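Local coordinates for L-2,4-diaminobutyric acid acetyltransferase (Geobacillus sp., PDB 6SLL), which catalyses transfer of an acetyl group from acetyl-coenzyme A to L-2,4-diaminobutyric acid, a step in the biosynthesis of the chemical chaperone ectoine, at residues V19-P24 with Q100-A105; R31-I36 with L42-P47; T60-E65 with K104-G109. All blocks are in the same frame, centred on the assembly; numbering follows the deposited sequence. Where two conformers were deposited one is given.

Contact 1: V19-P24 with Q100-A105. With COA (coenzyme A), chain F.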
loop_
_atom_site.group_PDB
_atom_site.type_symbol
_atom_site.label_atom_id
_atom_site.label_comp_id
_atom_site.label_asym_id
_atom_site.label_seq_id
_atom_site.Cartn_x
_atom_site.Cartn_y
_atom_site.Cartn_z
ATOM N N VAL B 19 3.727 -24.929 12.186
ATOM C CA VAL B 19 3.788 -23.652 11.509
ATOM C C VAL B 19 4.012 -22.585 12.519
ATOM O O VAL B 19 3.476 -22.593 13.630
ATOM C CB VAL B 19 2.495 -23.398 10.723
ATOM C CG1 VAL B 19 2.492 -22.013 10.074
ATOM C CG2 VAL B 19 2.277 -24.451 9.662
ATOM N N VAL B 20 4.936 -21.639 12.202
ATOM C CA VAL B 20 5.209 -20.529 13.085
ATOM C C VAL B 20 4.705 -19.226 12.430
ATOM O O VAL B 20 4.781 -19.018 11.243
ATOM C CB VAL B 20 6.543 -20.582 13.597
ATOM C CG1 VAL B 20 6.912 -21.811 14.390
ATOM C CG2 VAL B 20 7.442 -20.462 12.538
ATOM N N TYR B 21 4.224 -18.362 13.331
ATOM C CA TYR B 21 3.538 -17.110 12.939
ATOM C C TYR B 21 4.305 -15.931 13.439
ATOM O O TYR B 21 4.699 -15.935 14.657
ATOM C CB TYR B 21 2.093 -17.108 13.470
ATOM C CG TYR B 21 1.268 -18.260 12.855
ATOM C CD1 TYR B 21 0.615 -18.100 11.636
ATOM C CD2 TYR B 21 1.166 -19.467 13.505
ATOM C CE1 TYR B 21 -0.110 -19.121 11.081
ATOM C CE2 TYR B 21 0.498 -20.508 12.903
ATOM C CZ TYR B 21 -0.177 -20.357 11.699
ATOM O OH TYR B 21 -0.857 -21.336 11.078
ATOM N N ARG B 22 4.499 -14.906 12.651
ATOM C CA ARG B 22 5.259 -13.737 13.103
ATOM C C ARG B 22 4.861 -12.532 12.199
ATOM O O ARG B 22 4.338 -12.689 11.135
ATOM C CB ARG B 22 6.775 -13.928 12.976
ATOM C CG ARG B 22 7.268 -14.154 11.568
ATOM C CD ARG B 22 8.742 -14.368 11.524
ATOM N NE ARG B 22 9.209 -14.737 10.141
ATOM C CZ ARG B 22 9.524 -13.860 9.171
ATOM N NH1 ARG B 22 9.319 -12.559 9.376
ATOM N NH2 ARG B 22 9.918 -14.271 8.007
ATOM N N ARG B 23 5.212 -11.336 12.661
ATOM C CA ARG B 23 5.056 -10.215 11.761
ATOM C C ARG B 23 6.171 -10.196 10.711
ATOM O O ARG B 23 7.314 -10.703 10.943
ATOM C CB ARG B 23 4.955 -8.876 12.537
ATOM C CG ARG B 23 6.306 -8.427 12.982
ATOM C CD ARG B 23 6.155 -7.051 13.772
ATOM N NE ARG B 23 4.999 -6.992 14.823
ATOM C CZ ARG B 23 4.783 -7.536 16.039
ATOM N NH1 ARG B 23 5.611 -8.048 16.327
ATOM N NH2 ARG B 23 3.822 -7.727 17.011
ATOM N N PRO B 24 5.867 -9.687 9.552
ATOM C CA PRO B 24 6.914 -9.576 8.525
ATOM C C PRO B 24 7.896 -8.492 8.821
ATOM O O PRO B 24 7.637 -7.637 9.697
ATOM C CB PRO B 24 6.109 -9.253 7.263
ATOM C CG PRO B 24 4.942 -8.465 7.760
ATOM C CD PRO B 24 4.582 -9.152 9.102
ATOM N N GLN B 100 -5.163 -26.568 5.852
ATOM C CA GLN B 100 -4.574 -26.942 7.099
ATOM C C GLN B 100 -4.893 -25.943 8.221
ATOM O O GLN B 100 -4.384 -26.061 9.338
ATOM C CB GLN B 100 -2.979 -27.092 6.999
ATOM C CG GLN B 100 -2.578 -28.093 5.952
ATOM C CD GLN B 100 -1.017 -28.257 5.912
ATOM O OE1 GLN B 100 -0.316 -27.747 6.806
ATOM N NE2 GLN B 100 -0.541 -28.690 4.853
ATOM N N GLY B 101 -5.686 -24.922 7.961
ATOM C CA GLY B 101 -6.045 -23.928 8.962
ATOM C C GLY B 101 -5.039 -22.770 9.040
ATOM O O GLY B 101 -5.211 -21.968 9.987
ATOM N N ILE B 102 -4.115 -22.635 8.145
ATOM C CA ILE B 102 -3.108 -21.562 8.268
ATOM C C ILE B 102 -3.764 -20.212 8.072
ATOM O O ILE B 102 -3.470 -19.288 8.810
ATOM C CB ILE B 102 -1.941 -21.840 7.297
ATOM C CG1 ILE B 102 -1.207 -23.131 7.699
ATOM C CG2 ILE B 102 -1.001 -20.644 7.276
ATOM C CD1 ILE B 102 -0.154 -23.553 6.690
ATOM N N ALA B 103 -4.631 -20.059 7.061
ATOM C CA ALA B 103 -5.231 -18.746 6.897
ATOM C C ALA B 103 -6.103 -18.372 8.107
ATOM O O ALA B 103 -6.043 -17.207 8.560
ATOM C CB ALA B 103 -6.076 -18.666 5.619
ATOM N N LYS B 104 -6.871 -19.316 8.642
ATOM C CA LYS B 104 -7.684 -19.017 9.799
ATOM C C LYS B 104 -6.786 -18.622 10.970
ATOM O O LYS B 104 -7.111 -17.694 11.704
ATOM C CB LYS B 104 -8.506 -20.210 10.149
ATOM C CG LYS B 104 -9.457 -20.064 11.286
ATOM C CD LYS B 104 -10.225 -21.368 11.585
ATOM C CE LYS B 104 -11.147 -21.783 10.481
ATOM N NZ LYS B 104 -12.202 -22.761 11.015
ATOM N N ALA B 105 -5.683 -19.291 11.146
ATOM C CA ALA B 105 -4.751 -18.985 12.248
ATOM C C ALA B 105 -4.105 -17.628 11.998
ATOM O O ALA B 105 -3.899 -16.875 12.989
ATOM C CB ALA B 105 -3.684 -20.060 12.410
HETATM N N1A COA F . -12.515 -26.278 -0.162
HETATM C C2A COA F . -13.427 -26.120 0.808
HETATM N N3A COA F . -13.341 -25.361 1.904
HETATM C C4A COA F . -12.137 -24.730 2.006
HETATM C C5A COA F . -11.140 -24.803 1.040
HETATM C C6A COA F . -11.331 -25.606 -0.103
HETATM N N6A COA F . -10.461 -25.787 -1.052
HETATM N N7A COA F . -10.044 -24.088 1.503
HETATM C C8A COA F . -10.415 -23.538 2.649
HETATM N N9A COA F . -11.690 -23.885 2.954
HETATM C C1B COA F . -12.411 -23.455 4.071
HETATM C C2B COA F . -12.033 -24.215 5.348
HETATM O O2B COA F . -12.761 -25.390 5.470
HETATM C C3B COA F . -12.258 -23.109 6.363
HETATM O O3B COA F . -13.732 -22.941 6.500
HETATM P P3B COA F . -14.524 -23.524 7.792
HETATM O O7A COA F . -14.014 -22.525 8.853
HETATM O O8A COA F . -15.999 -23.517 7.361
HETATM O O9A COA F . -13.734 -24.796 8.390
HETATM C C4B COA F . -11.814 -21.873 5.629
HETATM O O4B COA F . -12.064 -22.083 4.261
HETATM C C5B COA F . -10.383 -21.515 6.038
HETATM O O5B COA F . -9.509 -22.645 5.801
HETATM P P1A COA F . -7.931 -22.571 5.986
HETATM O O1A COA F . -7.419 -23.954 5.965
HETATM O O2A COA F . -7.567 -21.677 7.110
HETATM O O3A COA F . -7.554 -21.852 4.593
HETATM P P2A COA F . -6.137 -21.952 3.826
HETATM O O4A COA F . -5.019 -21.883 4.793
HETATM O O5A COA F . -6.176 -23.124 2.899
HETATM O O6A COA F . -6.130 -20.617 3.022
HETATM C CBP COA F . -6.813 -19.169 1.223
HETATM C CCP COA F . -7.280 -20.073 2.333
HETATM C CDP COA F . -8.060 -18.415 0.672
HETATM C CEP COA F . -5.831 -18.188 1.756
HETATM C CAP COA F . -6.162 -20.091 0.140
HETATM O OAP COA F . -7.210 -20.922 -0.427
HETATM C C9P COA F . -5.455 -19.395 -0.971
HETATM O O9P COA F . -4.420 -18.720 -0.834
HETATM N N8P COA F . -6.061 -19.573 -2.176
HETATM C C7P COA F . -5.667 -19.099 -3.410
HETATM C C6P COA F . -6.093 -20.114 -4.593
HETATM C C5P COA F . -7.529 -19.996 -4.983
HETATM O O5P COA F . -8.416 -20.021 -4.059
HETATM N N4P COA F . -7.841 -19.993 -6.153
HETATM C C3P COA F . -9.282 -19.926 -6.640
HETATM C C2P COA F . -9.214 -19.696 -8.338
HETATM S S1P COA F . -8.780 -21.266 -9.023
#
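The pyrophosphate-binding loop of a GNAT acetyltransferase, where the family signature Q/R-x-x-G-x-G/A ends in Q100, G101, I102 and A103 and runs into helix 102-112, is backed here by V19 and Y21, which rest on I102 and A105. The phenol end of Y21 does most of the touching: Y21 OH stands 3.4 Å from A105 CB and 3.6 Å from I102 CA. The chi1 of -63°, with CG anti to the carbonyl carbon, extends the ring from the strand across to the first helical turn. V19 adds a smaller apolar touch, V19 CG2 to I102 CD1 at 3.9 Å, the two side chains crossing at about a right angle. I102 is thus held among aliphatic and aromatic neighbours, which also include A64 and V93. Coenzyme A is gripped by backbone amides of the same turn. G101 N donates to O1A of the cofactor at 2.8 Å, A103 N to O4A at 2.9 Å in a fairly straight bond (160°), and K104 N to O2A at 2.9 Å. G101, the N-cap, has a positive phi at which a side chain would jam against the Q100 carbonyl oxygen. Farther along, K104 NZ reaches O7A of the 3'-phosphate at 2.8 Å and also forms a salt bridge with E143. The chemistry is therefore divided: V19 and Y21 offer contacts without hydrogen bonds, while the diphosphate meets N-H groups at a helix N terminus, whose dipole probably favours the anion.

Contact 2: R31-I36 with L42-P47. With DAB (2,4-diaminobutyric acid), chain G.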
loop_
_atom_site.group_PDB
_atom_site.type_symbol
_atom_site.label_atom_id
_atom_site.label_comp_id
_atom_site.label_asym_id
_atom_site.label_seq_id
_atom_site.Cartn_x
_atom_site.Cartn_y
_atom_site.Cartn_z
ATOM N N ARG B 31 10.366 -12.771 -0.708
ATOM C CA ARG B 31 9.743 -14.073 -0.536
ATOM C C ARG B 31 8.235 -13.978 -0.465
ATOM O O ARG B 31 7.489 -14.858 -0.914
ATOM C CB ARG B 31 10.297 -14.807 0.670
ATOM C CG ARG B 31 11.716 -15.315 0.448
ATOM C CD ARG B 31 12.291 -16.336 1.495
ATOM N NE ARG B 31 12.247 -15.900 2.780
ATOM C CZ ARG B 31 12.105 -16.685 3.809
ATOM N NH1 ARG B 31 11.757 -18.019 3.870
ATOM N NH2 ARG B 31 12.182 -16.065 4.977
ATOM N N VAL B 32 7.750 -12.860 0.139
ATOM C CA VAL B 32 6.284 -12.623 0.109
ATOM C C VAL B 32 5.785 -12.391 -1.304
ATOM O O VAL B 32 4.778 -12.943 -1.729
ATOM C CB VAL B 32 5.926 -11.425 1.058
ATOM C CG1 VAL B 32 4.481 -11.033 0.827
ATOM C CG2 VAL B 32 6.180 -11.827 2.475
ATOM N N TRP B 33 6.530 -11.584 -2.093
ATOM C CA TRP B 33 6.202 -11.345 -3.473
ATOM C C TRP B 33 6.092 -12.690 -4.234
ATOM O O TRP B 33 5.168 -12.891 -5.010
ATOM C CB TRP B 33 7.240 -10.397 -4.052
ATOM C CG TRP B 33 7.067 -10.095 -5.526
ATOM C CD1 TRP B 33 6.247 -9.177 -6.088
ATOM C CD2 TRP B 33 7.741 -10.780 -6.621
ATOM N NE1 TRP B 33 6.378 -9.208 -7.458
ATOM C CE2 TRP B 33 7.287 -10.162 -7.806
ATOM C CE3 TRP B 33 8.706 -11.770 -6.659
ATOM C CZ2 TRP B 33 7.764 -10.525 -9.028
ATOM C CZ3 TRP B 33 9.222 -12.113 -7.885
ATOM C CH2 TRP B 33 8.738 -11.531 -9.052
ATOM N N GLU B 34 7.107 -13.530 -4.014
ATOM C CA GLU B 34 7.074 -14.848 -4.682
ATOM C C GLU B 34 5.877 -15.667 -4.310
ATOM O O GLU B 34 5.224 -16.327 -5.169
ATOM C CB GLU B 34 8.366 -15.614 -4.375
ATOM C CG GLU B 34 9.600 -14.984 -5.064
ATOM C CD GLU B 34 10.893 -15.585 -4.696
ATOM O OE1 GLU B 34 10.973 -16.184 -3.615
ATOM O OE2 GLU B 34 11.849 -15.433 -5.482
ATOM N N LEU B 35 5.484 -15.635 -2.999
ATOM C CA LEU B 35 4.261 -16.331 -2.556
ATOM C C LEU B 35 3.025 -15.816 -3.259
ATOM O O LEU B 35 2.211 -16.567 -3.779
ATOM C CB LEU B 35 4.100 -16.210 -1.020
ATOM C CG LEU B 35 2.855 -16.763 -0.435
ATOM C CD1 LEU B 35 2.949 -18.262 -0.297
ATOM C CD2 LEU B 35 2.587 -16.241 0.958
ATOM N N ILE B 36 2.891 -14.472 -3.319
ATOM C CA ILE B 36 1.733 -13.874 -3.999
ATOM C C ILE B 36 1.756 -14.239 -5.471
ATOM O O ILE B 36 0.716 -14.647 -6.029
ATOM C CB ILE B 36 1.703 -12.371 -3.801
ATOM C CG1 ILE B 36 1.719 -11.950 -2.327
ATOM C CG2 ILE B 36 0.549 -11.722 -4.551
ATOM C CD1 ILE B 36 0.597 -12.486 -1.558
ATOM N N LEU B 42 -4.322 -13.817 -6.972
ATOM C CA LEU B 42 -4.163 -12.475 -6.400
ATOM C C LEU B 42 -3.543 -11.577 -7.405
ATOM O O LEU B 42 -2.806 -12.002 -8.274
ATOM C CB LEU B 42 -3.325 -12.587 -5.139
ATOM C CG LEU B 42 -3.955 -13.284 -3.966
ATOM C CD1 LEU B 42 -2.942 -13.501 -2.862
ATOM C CD2 LEU B 42 -5.173 -12.527 -3.387
ATOM N N ASP B 43 -3.755 -10.279 -7.241
ATOM C CA ASP B 43 -3.099 -9.308 -8.146
ATOM C C ASP B 43 -1.724 -8.881 -7.591
ATOM O O ASP B 43 -1.593 -8.224 -6.528
ATOM C CB ASP B 43 -3.928 -8.117 -8.317
ATOM C CG ASP B 43 -5.341 -8.388 -8.872
ATOM O OD1 ASP B 43 -5.445 -9.267 -9.722
ATOM O OD2 ASP B 43 -6.241 -7.689 -8.402
ATOM N N LEU B 44 -0.744 -9.189 -8.370
ATOM C CA LEU B 44 0.654 -9.074 -7.933
ATOM C C LEU B 44 1.101 -7.637 -7.916
ATOM O O LEU B 44 1.081 -6.953 -8.959
ATOM C CB LEU B 44 1.507 -9.907 -8.898
ATOM C CG LEU B 44 3.001 -9.992 -8.441
ATOM C CD1 LEU B 44 3.131 -10.662 -7.086
ATOM C CD2 LEU B 44 3.731 -10.814 -9.518
ATOM N N ASN B 45 1.545 -7.152 -6.762
ATOM C CA ASN B 45 2.207 -5.855 -6.659
ATOM C C ASN B 45 3.679 -6.013 -6.805
ATOM O O ASN B 45 4.221 -7.097 -6.985
ATOM C CB ASN B 45 1.825 -5.183 -5.303
ATOM C CG ASN B 45 0.328 -5.029 -5.249
ATOM O OD1 ASN B 45 -0.240 -4.206 -6.028
ATOM N ND2 ASN B 45 -0.379 -5.764 -4.442
ATOM N N SER B 46 4.393 -4.858 -6.824
ATOM C CA SER B 46 5.838 -4.893 -6.978
ATOM C C SER B 46 6.502 -5.472 -5.751
ATOM O O SER B 46 5.970 -5.415 -4.641
ATOM C CB SER B 46 6.405 -3.500 -7.226
ATOM O OG SER B 46 6.272 -2.672 -6.097
ATOM N N PRO B 47 7.746 -6.038 -5.888
ATOM C CA PRO B 47 8.499 -6.455 -4.710
ATOM C C PRO B 47 8.606 -5.313 -3.699
ATOM O O PRO B 47 8.491 -5.543 -2.493
ATOM C CB PRO B 47 9.807 -6.934 -5.297
ATOM C CG PRO B 47 9.427 -7.385 -6.700
ATOM C CD PRO B 47 8.388 -6.453 -7.147
HETATM N N DAB G . -7.614 -9.040 -5.802
HETATM C CA DAB G . -7.163 -8.024 -4.803
HETATM C C DAB G . -5.683 -8.235 -4.571
HETATM O O DAB G . -5.101 -7.322 -3.996
HETATM C CB DAB G . -7.960 -8.120 -3.498
HETATM C CG DAB G . -7.710 -9.348 -2.681
HETATM N ND DAB G . -8.545 -9.294 -1.443
HETATM O OXT DAB G . -5.141 -9.276 -4.924
HETATM O O HOH W 1 -1.016 -14.142 -8.255
#
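The irregular chain 42-46, leading into helix 47-56 at P47, runs back along helix segment 31-36, so that W33 faces P47 (CA to CA 5.5 Å) and, a turn later, I36 faces L44 (CA to CA 6.3 Å). Between the carbonyl oxygens of I36 and L42 sits a water. P47 lies over one face of the W33 indole as a CH-pi contact: P47 CG is 3.5 Å from the centroid of the five-membered ring, 4° off its normal. The ring edge meets a different group, with W33 CD1 3.0 Å from N45 O in the indole plane. W33 has CG anti to its amide nitrogen (chi1 177°), which carries the indole across to the loop. L44 closes in obliquely, CD1 lying 3.6 Å from W33 NE1, and the same methyl stands 3.8 Å from I36 CG2. This is the turn between the first two helices of the GNAT fold, bordering the acceptor substrate, and it also meets the second subunit, whose P160 packs on both W33 and P47. With the W33 indole cut back to an alanine, P47 would probably lose the ring face it lies on, and a gap is likely to open beside L44. Nearer the active site, I36 CD1 touches L42 CD1. D43 N donates a nearly straight bond (167°) to OXT of diaminobutyric acid at 2.9 Å, and in one of its two modelled conformers D43 OD2 accepts from the substrate's alpha-amino group. N45 and S46 exchange hydrogen bonds with S46 and N45 of the second subunit.

Contact 3: T60-E65 with K104-G109. With COA (coenzyme A), chain F.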
loop_
_atom_site.group_PDB
_atom_site.type_symbol
_atom_site.label_atom_id
_atom_site.label_comp_id
_atom_site.label_asym_id
_atom_site.label_seq_id
_atom_site.Cartn_x
_atom_site.Cartn_y
_atom_site.Cartn_z
ATOM N N THR B 60 0.458 -4.662 11.543
ATOM C CA THR B 60 -0.851 -5.157 11.158
ATOM C C THR B 60 -0.750 -6.152 9.996
ATOM O O THR B 60 -1.741 -6.252 9.248
ATOM C CB THR B 60 -1.803 -3.996 10.836
ATOM O OG1 THR B 60 -1.273 -3.201 9.769
ATOM C CG2 THR B 60 -2.069 -3.133 12.016
ATOM N N CYS B 61 0.375 -6.854 9.871
ATOM C CA CYS B 61 0.499 -7.911 8.870
ATOM C C CYS B 61 0.961 -9.188 9.556
ATOM O O CYS B 61 1.456 -9.159 10.708
ATOM C CB CYS B 61 1.520 -7.516 7.777
ATOM S SG CYS B 61 1.037 -6.115 6.770
ATOM N N MET B 62 0.899 -10.304 8.870
ATOM C CA MET B 62 1.225 -11.620 9.425
ATOM C C MET B 62 1.933 -12.468 8.367
ATOM O O MET B 62 1.580 -12.388 7.165
ATOM C CB MET B 62 -0.118 -12.356 9.795
ATOM C CG MET B 62 -0.078 -13.575 10.525
ATOM S SD MET B 62 0.961 -13.465 12.103
ATOM C CE MET B 62 -0.146 -12.258 12.730
ATOM N N ILE B 63 2.912 -13.245 8.831
ATOM C CA ILE B 63 3.545 -14.338 8.051
ATOM C C ILE B 63 3.393 -15.643 8.747
ATOM O O ILE B 63 3.432 -15.703 9.977
ATOM C CB ILE B 63 5.090 -14.010 7.882
ATOM C CG1 ILE B 63 5.268 -13.078 6.634
ATOM C CG2 ILE B 63 5.980 -15.260 7.775
ATOM C CD1 ILE B 63 6.638 -12.710 6.309
ATOM N N ALA B 64 3.228 -16.691 7.950
ATOM C CA ALA B 64 3.331 -18.070 8.411
ATOM C C ALA B 64 4.469 -18.739 7.728
ATOM O O ALA B 64 4.672 -18.617 6.514
ATOM C CB ALA B 64 2.038 -18.828 8.079
ATOM N N GLU B 65 5.291 -19.460 8.530
ATOM C CA GLU B 65 6.452 -20.182 8.009
ATOM C C GLU B 65 6.391 -21.647 8.432
ATOM O O GLU B 65 5.944 -21.936 9.557
ATOM C CB GLU B 65 7.728 -19.631 8.521
ATOM C CG GLU B 65 8.069 -18.396 7.842
ATOM C CD GLU B 65 9.239 -17.580 8.520
ATOM O OE1 GLU B 65 9.264 -17.519 9.698
ATOM O OE2 GLU B 65 10.118 -17.112 7.827
ATOM N N LYS B 104 -6.871 -19.316 8.642
ATOM C CA LYS B 104 -7.684 -19.017 9.799
ATOM C C LYS B 104 -6.786 -18.622 10.970
ATOM O O LYS B 104 -7.111 -17.694 11.704
ATOM C CB LYS B 104 -8.506 -20.210 10.149
ATOM C CG LYS B 104 -9.457 -20.064 11.286
ATOM C CD LYS B 104 -10.225 -21.368 11.585
ATOM C CE LYS B 104 -11.147 -21.783 10.481
ATOM N NZ LYS B 104 -12.202 -22.761 11.015
ATOM N N ALA B 105 -5.683 -19.291 11.146
ATOM C CA ALA B 105 -4.751 -18.985 12.248
ATOM C C ALA B 105 -4.105 -17.628 11.998
ATOM O O ALA B 105 -3.899 -16.875 12.989
ATOM C CB ALA B 105 -3.684 -20.060 12.410
ATOM N N MET B 106 -3.767 -17.280 10.773
ATOM C CA MET B 106 -3.183 -15.985 10.545
ATOM C C MET B 106 -4.185 -14.867 10.840
ATOM O O MET B 106 -3.830 -13.835 11.397
ATOM C CB MET B 106 -2.747 -15.805 9.067
ATOM C CG MET B 106 -1.493 -16.571 8.690
ATOM S SD MET B 106 -0.786 -16.100 7.109
ATOM C CE MET B 106 -2.094 -16.593 5.982
ATOM N N LEU B 107 -5.464 -15.064 10.432
ATOM C CA LEU B 107 -6.457 -14.017 10.608
ATOM C C LEU B 107 -6.764 -13.863 12.074
ATOM O O LEU B 107 -6.808 -12.732 12.628
ATOM C CB LEU B 107 -7.728 -14.371 9.813
ATOM C CG LEU B 107 -8.909 -13.428 9.934
ATOM C CD1 LEU B 107 -8.521 -11.974 9.581
ATOM C CD2 LEU B 107 -10.071 -13.868 9.080
ATOM N N THR B 108 -6.965 -14.951 12.813
ATOM C CA THR B 108 -7.246 -14.895 14.249
ATOM C C THR B 108 -6.017 -14.258 14.906
ATOM O O THR B 108 -6.138 -13.352 15.798
ATOM C CB THR B 108 -7.459 -16.321 14.792
ATOM O OG1 THR B 108 -8.659 -16.804 14.207
ATOM C CG2 THR B 108 -7.523 -16.368 16.311
ATOM N N GLY B 109 -4.824 -14.670 14.555
ATOM C CA GLY B 109 -3.636 -14.097 15.169
ATOM C C GLY B 109 -3.453 -12.655 14.861
ATOM O O GLY B 109 -3.079 -11.852 15.756
HETATM N N1A COA F . -12.515 -26.278 -0.162
HETATM C C2A COA F . -13.427 -26.120 0.808
HETATM N N3A COA F . -13.341 -25.361 1.904
HETATM C C4A COA F . -12.137 -24.730 2.006
HETATM C C5A COA F . -11.140 -24.803 1.040
HETATM C C6A COA F . -11.331 -25.606 -0.103
HETATM N N6A COA F . -10.461 -25.787 -1.052
HETATM N N7A COA F . -10.044 -24.088 1.503
HETATM C C8A COA F . -10.415 -23.538 2.649
HETATM N N9A COA F . -11.690 -23.885 2.954
HETATM C C1B COA F . -12.411 -23.455 4.071
HETATM C C2B COA F . -12.033 -24.215 5.348
HETATM O O2B COA F . -12.761 -25.390 5.470
HETATM C C3B COA F . -12.258 -23.109 6.363
HETATM O O3B COA F . -13.732 -22.941 6.500
HETATM P P3B COA F . -14.524 -23.524 7.792
HETATM O O7A COA F . -14.014 -22.525 8.853
HETATM O O8A COA F . -15.999 -23.517 7.361
HETATM O O9A COA F . -13.734 -24.796 8.390
HETATM C C4B COA F . -11.814 -21.873 5.629
HETATM O O4B COA F . -12.064 -22.083 4.261
HETATM C C5B COA F . -10.383 -21.515 6.038
HETATM O O5B COA F . -9.509 -22.645 5.801
HETATM P P1A COA F . -7.931 -22.571 5.986
HETATM O O1A COA F . -7.419 -23.954 5.965
HETATM O O2A COA F . -7.567 -21.677 7.110
HETATM O O3A COA F . -7.554 -21.852 4.593
HETATM P P2A COA F . -6.137 -21.952 3.826
HETATM O O4A COA F . -5.019 -21.883 4.793
HETATM O O5A COA F . -6.176 -23.124 2.899
HETATM O O6A COA F . -6.130 -20.617 3.022
HETATM C CBP COA F . -6.813 -19.169 1.223
HETATM C CCP COA F . -7.280 -20.073 2.333
HETATM C CDP COA F . -8.060 -18.415 0.672
HETATM C CEP COA F . -5.831 -18.188 1.756
HETATM C CAP COA F . -6.162 -20.091 0.140
HETATM O OAP COA F . -7.210 -20.922 -0.427
HETATM C C9P COA F . -5.455 -19.395 -0.971
HETATM O O9P COA F . -4.420 -18.720 -0.834
HETATM N N8P COA F . -6.061 -19.573 -2.176
HETATM C C7P COA F . -5.667 -19.099 -3.410
HETATM C C6P COA F . -6.093 -20.114 -4.593
HETATM C C5P COA F . -7.529 -19.996 -4.983
HETATM O O5P COA F . -8.416 -20.021 -4.059
HETATM N N4P COA F . -7.841 -19.993 -6.153
HETATM C C3P COA F . -9.282 -19.926 -6.640
HETATM C C2P COA F . -9.214 -19.696 -8.338
HETATM S S1P COA F . -8.780 -21.266 -9.023
#
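Where M62 and A64 meet M106 and G109, no aromatic ring takes part, and the flat groups concerned are peptide units. In one of the two modelled conformers of M62, its methyl lies against the helix backbone, M62 CE being 4.0 Å from G109 C. M106 SD approaches A64, 4.0 Å from A64 CB and not much farther from the backbone nitrogen of that residue. The rest is aliphatic: the two methionine chains cross at a slant, with M62 CG 3.8 Å from M106 CB. M62 is folded at chi2 (52°) and again at chi3, and these two bends swing CE along the helix toward G109. M106 turns at chi3 (-64°), its thioether lying beside A64 while Y21 and I74 pack around the same side chain. A beta carbon on G109 would point at the strand and be crowded by A105 O. No hydrogen bond crosses between the segments. The backbone bonds run within the helix, as in G109 N to A105 O at 2.9 Å, and from A64 to neighbouring strand 69-78. M62 and M106 have the nearest CA atoms, 6.3 Å apart, and the short segment axes approach to 8.7 Å at 144°. I63 points away from the helix, marking the alternation of a strand with two covered faces. The arrangement is characteristic of the GNAT alpha/beta fold, in which the cofactor-binding helix, the helix of a beta-alpha-beta crossover between strands 85-93 and 121-125, packs by apolar side chains on the central sheet.

Overall arrangement
Contacts 1 and 3 share helix 102-112 and lie about 4 Å apart between centres, pressing it onto neighbouring strands 20-22 and 62-66. Contact 3 is buried and wholly apolar between its segments; contact 1, at the edge strand and the helix's first turn, is only partly buried. Both hold K104, whose cofactor bonds lie apart from the packing of contact 3, and contact 1 adds the amides of G101 and A103. Contact 2, about 17 Å from each by centres, is also partly buried but joins substrate binding, through D43, to the subunit interface. I63 points away from helix 102-112 and meets V32, consistent with helices 102-112 and 29-39 lying on different faces of the sheet.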